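Local coordinates for antigen MTB48, Mycobacterial protein (Mycobacterium smegmatis, PDB 4WJ1) that is exported by the ESX-1 type VII secretion system and is probably involved in DNA conjugation, at least in the recipient strain, at residues 56-61 with 123-128; 214-219 with 276-281. One frame throughout, in Å; residues are numbered along the deposited sequence.

Contact 1: residues 56-61 with 123-128; sequences LKATFA and PSMEYP
Ala58, on the long helix 40-96 of the PE-like part of EspB, meets Pro123 and Met125 of the linker that leads on to helix 139-147. The linker lies along the outside of the helix in an extended course. The methyl group of Ala58 points toward it and makes both contacts. Ala58 CB lies 4.1 Å from Pro123 CD, with Pro123 CG at 4.2 Å, so the CG-CD edge of the proline ring rests on the methyl. Met125, present as selenomethionine, supplies the second contact. Its chain folds back at the selenium (chi3 -75°), which brings the terminal methyl rather than the selenium to the helix: Met125 CE is 4.2 Å from Ala58 CB. Met125 CE and Pro123 CG are themselves 4.4 Å apart, so the three apolar groups form a small cluster. Met125 also touches Lys55 one turn back, and Tyr127 touches Lys48 and Ser52, still nearer the start of the helix. The far side of helix 40-96 is different. There Phe60 packs on Met206, Cys210, Trp163 and Leu170 in the bundle. The linker contact buries just 92 Å² and is purely van der Waals in kind. It implies shallow, non-directional packing of the linker on the helix.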
# COMPACT_ATOMS: atom_id res chain seq x y z
N LEU A 56 -0.72 4.02 2.47
CA LEU A 56 -0.23 2.77 1.91
C LEU A 56 1.20 2.92 1.44
O LEU A 56 2.04 2.08 1.73
CB LEU A 56 -1.12 2.29 0.77
CG LEU A 56 -2.43 1.63 1.20
CD1 LEU A 56 -3.28 1.34 -0.01
CD2 LEU A 56 -2.12 0.34 1.90
N LYS A 57 1.48 4.00 0.73
CA LYS A 57 2.83 4.21 0.22
C LYS A 57 3.84 4.29 1.35
O LYS A 57 4.92 3.71 1.26
CB LYS A 57 2.91 5.46 -0.66
CG LYS A 57 2.21 5.24 -1.99
CD LYS A 57 2.37 6.44 -2.94
CE LYS A 57 1.56 6.26 -4.20
NZ LYS A 57 1.48 7.53 -5.00
N ALA A 58 3.48 5.00 2.42
CA ALA A 58 4.37 5.14 3.57
C ALA A 58 4.57 3.78 4.26
O ALA A 58 5.66 3.46 4.71
CB ALA A 58 3.83 6.15 4.54
N THR A 59 3.50 3.00 4.31
CA THR A 59 3.51 1.68 4.92
C THR A 59 4.40 0.75 4.12
O THR A 59 5.17 -0.02 4.68
CB THR A 59 2.08 1.11 5.02
OG1 THR A 59 1.30 1.95 5.89
CG2 THR A 59 2.07 -0.30 5.57
N PHE A 60 4.32 0.85 2.80
CA PHE A 60 5.14 0.03 1.91
C PHE A 60 6.60 0.36 2.15
O PHE A 60 7.45 -0.52 2.09
CB PHE A 60 4.78 0.27 0.44
CG PHE A 60 3.36 -0.07 0.08
CD1 PHE A 60 2.59 -0.88 0.90
CD2 PHE A 60 2.80 0.41 -1.10
CE1 PHE A 60 1.28 -1.20 0.56
CE2 PHE A 60 1.50 0.10 -1.45
CZ PHE A 60 0.74 -0.71 -0.62
N ALA A 61 6.90 1.63 2.40
CA ALA A 61 8.28 2.04 2.65
C ALA A 61 8.79 1.40 3.95
O ALA A 61 9.96 1.05 4.05
CB ALA A 61 8.41 3.55 2.71
N PRO A 123 4.68 7.84 9.22
CA PRO A 123 4.19 9.16 9.62
C PRO A 123 2.68 9.19 9.83
O PRO A 123 1.94 8.49 9.13
CB PRO A 123 4.58 10.05 8.44
CG PRO A 123 4.74 9.12 7.30
CD PRO A 123 5.33 7.89 7.90
N SER A 124 2.24 9.98 10.80
CA SER A 124 0.82 10.12 11.07
C SER A 124 0.16 11.03 10.05
O SER A 124 0.62 12.14 9.77
CB SER A 124 0.60 10.66 12.47
OG SER A 124 1.07 9.74 13.44
N MSE A 125 -0.92 10.53 9.45
CA MSE A 125 -1.71 11.33 8.53
C MSE A 125 -3.15 11.34 9.03
O MSE A 125 -3.75 10.28 9.25
CB MSE A 125 -1.60 10.76 7.11
CG MSE A 125 -0.19 10.83 6.54
SE MSE A 125 0.33 9.42 5.28
CE MSE A 125 0.60 7.96 6.53
N GLU A 126 -3.71 12.53 9.25
CA GLU A 126 -5.07 12.58 9.75
C GLU A 126 -6.03 12.37 8.59
O GLU A 126 -5.95 13.05 7.56
CB GLU A 126 -5.38 13.89 10.49
CG GLU A 126 -6.27 13.65 11.71
CD GLU A 126 -7.21 14.80 12.02
OE1 GLU A 126 -6.92 15.95 11.61
OE2 GLU A 126 -8.25 14.56 12.68
N TYR A 127 -6.92 11.41 8.76
CA TYR A 127 -7.86 11.03 7.72
C TYR A 127 -9.00 12.05 7.68
O TYR A 127 -9.61 12.36 8.70
CB TYR A 127 -8.38 9.63 7.99
CG TYR A 127 -9.18 9.00 6.88
CD1 TYR A 127 -8.56 8.51 5.74
CD2 TYR A 127 -10.56 8.87 7.00
CE1 TYR A 127 -9.29 7.92 4.72
CE2 TYR A 127 -11.31 8.28 5.99
CZ TYR A 127 -10.66 7.81 4.85
OH TYR A 127 -11.41 7.23 3.85
N PRO A 128 -9.27 12.59 6.49
CA PRO A 128 -10.27 13.65 6.31
C PRO A 128 -11.68 13.16 6.65
O PRO A 128 -11.96 11.97 6.48
CB PRO A 128 -10.15 13.99 4.83
CG PRO A 128 -8.84 13.43 4.39
CD PRO A 128 -8.63 12.22 5.21

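Contact 2: residues 214-219 with 276-281; sequences AQEATT and QEIRPG
Glu216, on helix 187-230 of the PPE-like helical bundle, meets Gln276 and Ile278 of the extended segment that follows helix 248-272. The polar part is one hydrogen bond from backbone to side chain. Gln276 N donates to Glu216 OE1 at a short 2.6 Å, with an N-H...O angle of 172°. The donor comes in nearly along the C-O axis of the carboxylate. The Glu216 chain is bent at chi2 (-49°), which turns the carboxylate toward the loop backbone. Beside the bond, Gln276 CG sits 3.1 Å from Glu216 OE1, a close carbon-oxygen packing contact, and the two side chains cross at about a right angle.

The apolar part is smaller. Nearer the backbone, Glu216 CG is 4.1 Å from Ile278 CD1, so the stem packs while the carboxylate bonds. Ile278 is buried and also rests on Glu209 and Arg212 of the same helix. Leu49 of helix 40-96 touches Glu216.

A charge pair lies within the loop: Arg279 NE is 3.5 Å from Glu277 OE2, which lies well off the guanidinium plane, with no N-H aimed at it. In the helix, Thr218 and Thr219 turn their hydroxyls back to the preceding turn. Thr218 OG1 donates to Ala214 O at 3.0 Å, reaching the opposite face of that carbonyl's plane from Thr218 N.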
# COMPACT_ATOMS: atom_id res chain seq x y z
N ALA A 214 -8.49 0.25 -4.76
CA ALA A 214 -9.07 0.28 -6.09
C ALA A 214 -10.59 0.13 -6.03
O ALA A 214 -11.30 0.80 -6.76
CB ALA A 214 -8.44 -0.81 -6.96
N GLN A 215 -11.10 -0.73 -5.16
CA GLN A 215 -12.54 -0.89 -5.05
C GLN A 215 -13.17 0.41 -4.56
O GLN A 215 -14.21 0.83 -5.06
CB GLN A 215 -12.92 -2.05 -4.13
CG GLN A 215 -12.65 -3.44 -4.72
CD GLN A 215 -12.93 -4.60 -3.74
OE1 GLN A 215 -12.62 -4.51 -2.54
NE2 GLN A 215 -13.49 -5.69 -4.26
N GLU A 216 -12.53 1.04 -3.58
CA GLU A 216 -13.02 2.31 -3.07
C GLU A 216 -13.03 3.36 -4.19
O GLU A 216 -14.00 4.10 -4.35
CB GLU A 216 -12.17 2.78 -1.88
CG GLU A 216 -12.23 1.85 -0.65
CD GLU A 216 -13.66 1.47 -0.26
OE1 GLU A 216 -14.26 2.20 0.55
OE2 GLU A 216 -14.18 0.45 -0.75
N ALA A 217 -11.95 3.41 -4.97
CA ALA A 217 -11.87 4.35 -6.09
C ALA A 217 -12.93 4.02 -7.14
O ALA A 217 -13.56 4.92 -7.70
CB ALA A 217 -10.46 4.32 -6.71
N THR A 218 -13.12 2.73 -7.41
CA THR A 218 -14.16 2.29 -8.33
C THR A 218 -15.53 2.77 -7.86
O THR A 218 -16.34 3.27 -8.63
CB THR A 218 -14.18 0.76 -8.44
OG1 THR A 218 -13.02 0.32 -9.16
CG2 THR A 218 -15.44 0.30 -9.18
N THR A 219 -15.77 2.63 -6.57
CA THR A 219 -17.02 3.08 -5.98
C THR A 219 -17.23 4.57 -6.25
O THR A 219 -18.32 5.00 -6.61
CB THR A 219 -17.04 2.77 -4.49
OG1 THR A 219 -17.19 1.36 -4.34
CG2 THR A 219 -18.18 3.48 -3.79
N GLN A 276 -14.65 3.73 2.61
CA GLN A 276 -14.10 3.46 3.93
C GLN A 276 -12.58 3.61 3.94
O GLN A 276 -11.91 3.38 2.92
CB GLN A 276 -14.50 2.08 4.43
CG GLN A 276 -14.82 1.06 3.35
CD GLN A 276 -15.40 -0.24 3.92
OE1 GLN A 276 -16.49 -0.24 4.50
NE2 GLN A 276 -14.65 -1.34 3.78
N GLU A 277 -12.06 4.03 5.09
CA GLU A 277 -10.64 4.23 5.30
C GLU A 277 -9.88 2.92 5.12
O GLU A 277 -10.33 1.86 5.54
CB GLU A 277 -10.39 4.80 6.70
CG GLU A 277 -8.94 5.19 6.97
CD GLU A 277 -8.71 5.69 8.39
OE1 GLU A 277 -9.70 5.86 9.15
OE2 GLU A 277 -7.53 5.92 8.75
N ILE A 278 -8.73 3.00 4.45
CA ILE A 278 -7.83 1.87 4.31
C ILE A 278 -6.82 1.99 5.43
O ILE A 278 -6.05 2.95 5.47
CB ILE A 278 -7.11 1.86 2.95
CG1 ILE A 278 -8.10 2.01 1.80
CG2 ILE A 278 -6.30 0.60 2.78
CD1 ILE A 278 -9.05 0.84 1.67
N ARG A 279 -6.85 1.05 6.36
CA ARG A 279 -5.89 1.09 7.46
C ARG A 279 -4.96 -0.11 7.45
O ARG A 279 -5.24 -1.11 8.09
CB ARG A 279 -6.62 1.19 8.79
CG ARG A 279 -6.40 2.52 9.48
CD ARG A 279 -7.62 2.92 10.29
NE ARG A 279 -7.25 3.73 11.44
CZ ARG A 279 -8.11 4.14 12.36
NH1 ARG A 279 -9.39 3.82 12.26
NH2 ARG A 279 -7.69 4.88 13.38
N PRO A 280 -3.86 -0.02 6.69
CA PRO A 280 -2.96 -1.17 6.62
C PRO A 280 -2.12 -1.28 7.89
O PRO A 280 -1.64 -0.27 8.42
CB PRO A 280 -2.07 -0.85 5.41
CG PRO A 280 -1.99 0.66 5.44
CD PRO A 280 -3.38 1.11 5.87
N GLY A 281 -1.94 -2.50 8.38
CA GLY A 281 -1.07 -2.69 9.52
C GLY A 281 0.39 -2.56 9.12
O GLY A 281 0.77 -2.86 7.98

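How the contacts relate
Contact 1 is a surface contact, and contact 2 is partly buried through Ile278. Each lays an extended, non-helical segment on a long helix, but the helices differ: 40-96 in contact 1 and 187-230 in contact 2. The chemistry differs too. Contact 1 is wholly apolar, while contact 2 adds a directional bond to a loop backbone N-H. Their centres are about 13 Å apart, and the sites touch. Segment 276-281 bridges them: Pro280 CG lies 3.6 Å from Leu56 CD2, on the helix of contact 1, and also packs on Thr59. From the linker, Tyr127 OH comes within 3.4 Å of Glu277 CA.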